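Local coordinates for AxyAgu115A (Amphibacillus xylanus NBRC 15112, PDB 6NPS), which is a family GH115 alpha-glucuronidase that probably hydrolyses glucuronic acid side groups from arabinoglucuronoxylan, at residues N534-E537 / T538-L542; E678-P681 / W682-N685. The protein carries 3 engineered substitutions. All coordinates share one frame; numbering follows the deposited sequence.

Contact 1 of 2, residues N534-E537 / T538-L542; sequences NYHE and TDQLL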
loop_
_atom_site.group_PDB
_atom_site.type_symbol
_atom_site.label_atom_id
_atom_site.label_comp_id
_atom_site.label_asym_id
_atom_site.label_seq_id
_atom_site.Cartn_x
_atom_site.Cartn_y
_atom_site.Cartn_z
ATOM N N ASN A 534 7.691 -6.924 13.928
ATOM C CA ASN A 534 7.076 -7.407 15.176
ATOM C C ASN A 534 7.658 -8.743 15.618
ATOM O O ASN A 534 7.857 -9.644 14.791
ATOM C CB ASN A 534 5.566 -7.560 14.997
ATOM C CG ASN A 534 4.848 -6.238 14.951
ATOM O OD1 ASN A 534 5.319 -5.228 15.515
ATOM N ND2 ASN A 534 3.689 -6.233 14.336
ATOM N N TYR A 535 7.956 -8.846 16.931
ATOM C CA TYR A 535 8.497 -10.016 17.639
ATOM C C TYR A 535 9.843 -10.455 17.088
ATOM O O TYR A 535 10.259 -11.578 17.325
ATOM C CB TYR A 535 7.504 -11.217 17.644
ATOM C CG TYR A 535 6.106 -10.823 18.059
ATOM C CD1 TYR A 535 5.811 -10.504 19.395
ATOM C CD2 TYR A 535 5.088 -10.721 17.125
ATOM C CE1 TYR A 535 4.512 -10.100 19.784
ATOM C CE2 TYR A 535 3.813 -10.349 17.492
ATOM C CZ TYR A 535 3.533 -10.034 18.813
ATOM O OH TYR A 535 2.255 -9.660 19.146
ATOM N N HIS A 536 10.526 -9.624 16.300
ATOM C CA HIS A 536 11.803 -10.014 15.683
ATOM C C HIS A 536 11.653 -11.211 14.739
ATOM O O HIS A 536 12.642 -11.919 14.497
ATOM C CB HIS A 536 12.892 -10.358 16.717
ATOM C CG HIS A 536 13.053 -9.334 17.807
ATOM N ND1 HIS A 536 13.871 -8.232 17.675
ATOM C CD2 HIS A 536 12.520 -9.263 19.056
ATOM C CE1 HIS A 536 13.824 -7.518 18.790
ATOM N NE2 HIS A 536 13.011 -8.122 19.646
ATOM N N GLU A 537 10.462 -11.481 14.202
ATOM C CA GLU A 537 10.332 -12.720 13.421
ATOM C C GLU A 537 11.125 -12.632 12.124
ATOM O O GLU A 537 11.810 -13.595 11.758
ATOM C CB GLU A 537 8.852 -13.122 13.196
ATOM C CG GLU A 537 7.948 -12.255 12.284
ATOM C CD GLU A 537 6.494 -12.814 12.123
ATOM O OE1 GLU A 537 6.089 -13.745 12.894
ATOM O OE2 GLU A 537 5.744 -12.303 11.250
ATOM N N THR A 538 11.109 -11.473 11.448
ATOM C CA THR A 538 11.897 -11.337 10.229
ATOM C C THR A 538 13.385 -11.450 10.499
ATOM O O THR A 538 14.093 -12.195 9.817
ATOM C CB THR A 538 11.561 -10.013 9.534
ATOM O OG1 THR A 538 10.321 -10.175 8.838
ATOM C CG2 THR A 538 12.613 -9.605 8.497
ATOM N N ASP A 539 13.901 -10.717 11.497
ATOM C CA ASP A 539 15.344 -10.754 11.723
ATOM C C ASP A 539 15.821 -12.090 12.269
ATOM O O ASP A 539 16.942 -12.525 11.960
ATOM C CB ASP A 539 15.747 -9.613 12.667
ATOM C CG ASP A 539 15.675 -8.240 11.969
ATOM O OD1 ASP A 539 15.163 -7.285 12.595
ATOM O OD2 ASP A 539 16.104 -8.121 10.791
ATOM N N GLN A 540 15.020 -12.757 13.092
ATOM C CA GLN A 540 15.421 -14.099 13.517
ATOM C C GLN A 540 15.489 -15.064 12.330
ATOM O O GLN A 540 16.416 -15.874 12.235
ATOM C CB GLN A 540 14.468 -14.631 14.596
ATOM C CG GLN A 540 14.888 -14.106 15.961
ATOM C CD GLN A 540 13.811 -14.183 17.027
ATOM O OE1 GLN A 540 12.764 -14.827 16.853
ATOM N NE2 GLN A 540 14.077 -13.536 18.155
ATOM N N LEU A 541 14.520 -15.004 11.413
ATOM C CA LEU A 541 14.582 -15.908 10.257
ATOM C C LEU A 541 15.745 -15.540 9.320
ATOM O O LEU A 541 16.480 -16.423 8.858
ATOM C CB LEU A 541 13.237 -15.874 9.519
ATOM C CG LEU A 541 13.082 -16.768 8.292
ATOM C CD1 LEU A 541 13.561 -18.211 8.673
ATOM C CD2 LEU A 541 11.615 -16.782 7.863
ATOM N N LEU A 542 15.970 -14.232 9.072
ATOM C CA LEU A 542 17.147 -13.814 8.286
ATOM C C LEU A 542 18.451 -14.335 8.883
ATOM O O LEU A 542 19.379 -14.720 8.145
ATOM C CB LEU A 542 17.201 -12.272 8.177
ATOM C CG LEU A 542 16.224 -11.762 7.105
ATOM C CD1 LEU A 542 16.032 -10.241 7.226
ATOM C CD2 LEU A 542 16.703 -12.117 5.665
HETATM O O HOH W 1 9.578 -9.277 12.343
HETATM O O HOH W 2 15.450 -7.582 15.877
#
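Gln-540 folds back beside His-536 at the first turn of helix 537-558, bonded to it through the backbone and touching it at CB. The carbonyl O of His-536 accepts Gln-540 N at 2.9 Å in a nearly straight bond (162°). In Gln-540, CG stands beside the backbone N and anti to the carbonyl carbon (chi1 -83°), with the chain extended beyond it. The flat amide is thereby carried back along the His-536 carbonyl, and Gln-540 NE2 comes to 3.7 Å from His-536 CB, a van der Waals approach at CB; the imidazole itself leads away. That ring turns instead to the side of Asp-539. A water lies 2.5 Å from His-536 ND1 and is bound weakly by Asp-539 OD1, whereas Asp-539 OD2 forms a salt bridge to Lys-590 of helix 564-596.

Glu-537 is oriented differently. Its CG sits between the backbone N and the carbonyl carbon (chi1 68°), which lays CG over the next peptide, 3.4 Å from Thr-538 N. The chain then runs straight out to a carboxylate gripped by the backbone N atoms of His-531, Tyr-957 and Leu-958. Glu-537 O receives Leu-541 N at 3.1 Å, one residue further along the same helical pattern. A second water accepts from Thr-538 N at 2.8 Å and donates to Asn-534 O at 3.0 Å, giving this early helical N-H a partner. Thr-538 OG1 is hydrogen-bonded to His-531 O, and the side chains of Thr-538 and Leu-541 press on Leu-586 of helix 564-596. Together these features form a helix N-terminus with His-536 at the N-cap, where a water takes up an amide of the first turn and the C-terminal segment docks on Glu-537.

Contact 2 of 2, residues E678-P681 / W682-N685; sequences EGSP and WHVN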
loop_
_atom_site.group_PDB
_atom_site.type_symbol
_atom_site.label_atom_id
_atom_site.label_comp_id
_atom_site.label_asym_id
_atom_site.label_seq_id
_atom_site.Cartn_x
_atom_site.Cartn_y
_atom_site.Cartn_z
ATOM N N GLU A 678 10.090 10.673 16.110
ATOM C CA GLU A 678 11.126 11.663 15.824
ATOM C C GLU A 678 11.289 12.714 16.914
ATOM O O GLU A 678 12.065 13.661 16.727
ATOM C CB GLU A 678 10.866 12.344 14.482
ATOM C CG GLU A 678 11.162 11.416 13.310
ATOM C CD GLU A 678 11.304 12.109 11.924
ATOM O OE1 GLU A 678 11.660 13.308 11.838
ATOM O OE2 GLU A 678 11.081 11.414 10.907
ATOM N N GLY A 679 10.583 12.577 18.037
ATOM C CA GLY A 679 10.771 13.491 19.149
ATOM C C GLY A 679 10.002 14.786 19.054
ATOM O O GLY A 679 10.364 15.757 19.721
ATOM N N SER A 680 8.924 14.834 18.254
ATOM C CA SER A 680 8.263 16.128 18.261
ATOM C C SER A 680 7.431 16.295 19.534
ATOM O O SER A 680 6.705 15.373 19.918
ATOM C CB SER A 680 7.320 16.274 17.037
ATOM O OG SER A 680 6.588 17.471 17.284
ATOM N N PRO A 681 7.459 17.466 20.171
ATOM C CA PRO A 681 6.513 17.716 21.271
ATOM C C PRO A 681 5.056 17.738 20.847
ATOM O O PRO A 681 4.171 17.686 21.720
ATOM C CB PRO A 681 6.917 19.105 21.790
ATOM C CG PRO A 681 8.108 19.515 21.009
ATOM C CD PRO A 681 8.219 18.685 19.820
ATOM N N TRP A 682 4.768 17.884 19.543
ATOM C CA TRP A 682 3.395 17.997 19.085
ATOM C C TRP A 682 2.745 16.654 18.825
ATOM O O TRP A 682 1.520 16.605 18.715
ATOM C CB TRP A 682 3.343 18.838 17.798
ATOM C CG TRP A 682 3.612 20.295 18.067
ATOM C CD1 TRP A 682 4.775 20.975 17.835
ATOM C CD2 TRP A 682 2.693 21.240 18.602
ATOM N NE1 TRP A 682 4.630 22.280 18.183
ATOM C CE2 TRP A 682 3.357 22.481 18.653
ATOM C CE3 TRP A 682 1.368 21.163 19.025
ATOM C CZ2 TRP A 682 2.749 23.648 19.137
ATOM C CZ3 TRP A 682 0.752 22.316 19.501
ATOM C CH2 TRP A 682 1.448 23.550 19.554
ATOM N N HIS A 683 3.530 15.588 18.696
ATOM C CA HIS A 683 3.031 14.261 18.342
ATOM C C HIS A 683 3.608 13.259 19.343
ATOM O O HIS A 683 3.997 13.614 20.454
ATOM C CB HIS A 683 3.365 13.982 16.869
ATOM C CG HIS A 683 2.952 15.118 15.988
ATOM N ND1 HIS A 683 1.630 15.364 15.685
ATOM C CD2 HIS A 683 3.656 16.143 15.451
ATOM C CE1 HIS A 683 1.542 16.466 14.956
ATOM N NE2 HIS A 683 2.758 16.949 14.787
ATOM N N VAL A 684 3.709 11.995 18.966
ATOM C CA VAL A 684 4.104 10.985 19.941
ATOM C C VAL A 684 5.615 11.049 20.165
ATOM O O VAL A 684 6.427 10.957 19.236
ATOM C CB VAL A 684 3.627 9.578 19.534
ATOM C CG1 VAL A 684 4.518 8.926 18.499
ATOM C CG2 VAL A 684 3.545 8.669 20.786
ATOM N N ASN A 685 6.003 11.255 21.406
ATOM C CA ASN A 685 7.415 11.319 21.724
ATOM C C ASN A 685 7.768 10.484 22.964
ATOM O O ASN A 685 8.865 10.628 23.491
ATOM C CB ASN A 685 7.800 12.785 21.917
ATOM C CG ASN A 685 6.940 13.445 22.963
ATOM O OD1 ASN A 685 6.886 12.982 24.082
ATOM N ND2 ASN A 685 6.241 14.511 22.600
HETATM O O HOH W 3 7.541 12.775 16.700
#
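Ser-680 holds Trp-682, His-683 and Asn-685 around a type I beta turn, Ser-680 to His-683, in the loop between strands 676-677 and 686-688. The tight part centres on the two oxygens of this serine. With OG anti to the backbone N (chi1 171°), the hydroxyl reaches forward and accepts Trp-682 N at 2.9 Å, which makes an ST turn within the beta turn; the same OG is also hydrogen-bonded to Asp-648 OD2 of the second subunit. The carbonyl O of Ser-680 takes Asn-685 ND2 at 2.9 Å in an almost linear bond (171°), the acceptor lying in the amide plane of the asparagine. His-683 N adds a weak, long bond to this oxygen at 3.4 Å. Without the amide, as with an alanine here in place of Asn-685, the Ser-680 carbonyl would probably keep just that weak bond within the loop, and the side-chain link between the two arms beyond the turn would be lost.

At the loop's base a water accepts Ser-680 N at 2.9 Å and donates weakly to Val-684 O, while backbone bonds tie Gly-679 to Lys-767 and Asn-685 to Thr-769. The tip of the turn is looser: Pro-681 and Trp-682 remain exposed, and the indole projects from the turn, near a bound glycerol that probably came from the crystallisation liquor. Trp-682 nevertheless meets Trp-645 of the second subunit edge-to-face. His-683, less exposed, stacks its ring on His-644 of that subunit and bonds through NE2 to Asn-646 OD1, also of the second subunit, so that the turn forms part of the dimer interface. Within the loop, His-683 CD2 passes 3.7 Å from Ser-680 OG, and Trp-682 CB rests 3.5 Å above the plane of the imidazole, offset toward its rim.

Contacts 1 and 2 are both local and partly buried, one a helix N-terminus and the other a beta turn; they share no helix or strand, and their centres lie 27 Å apart. Contact 1 lies 24 Å from the chain centre, where acidic and hydrophobic side chains meet another helix and the C-terminal segment of the same subunit. Contact 2 is peripheral, at 50 Å; it leads from one beta sheet to another, and its serine, histidine and tryptophan meet the second subunit. Across contact 2 the stronger bonds come from the neutral side chains of Ser-680 and Asn-685, across contact 1 from backbone N-H groups. Tyr-535, backbone-bonded to Gly-672, links contact 1 to the region before strand 676-677.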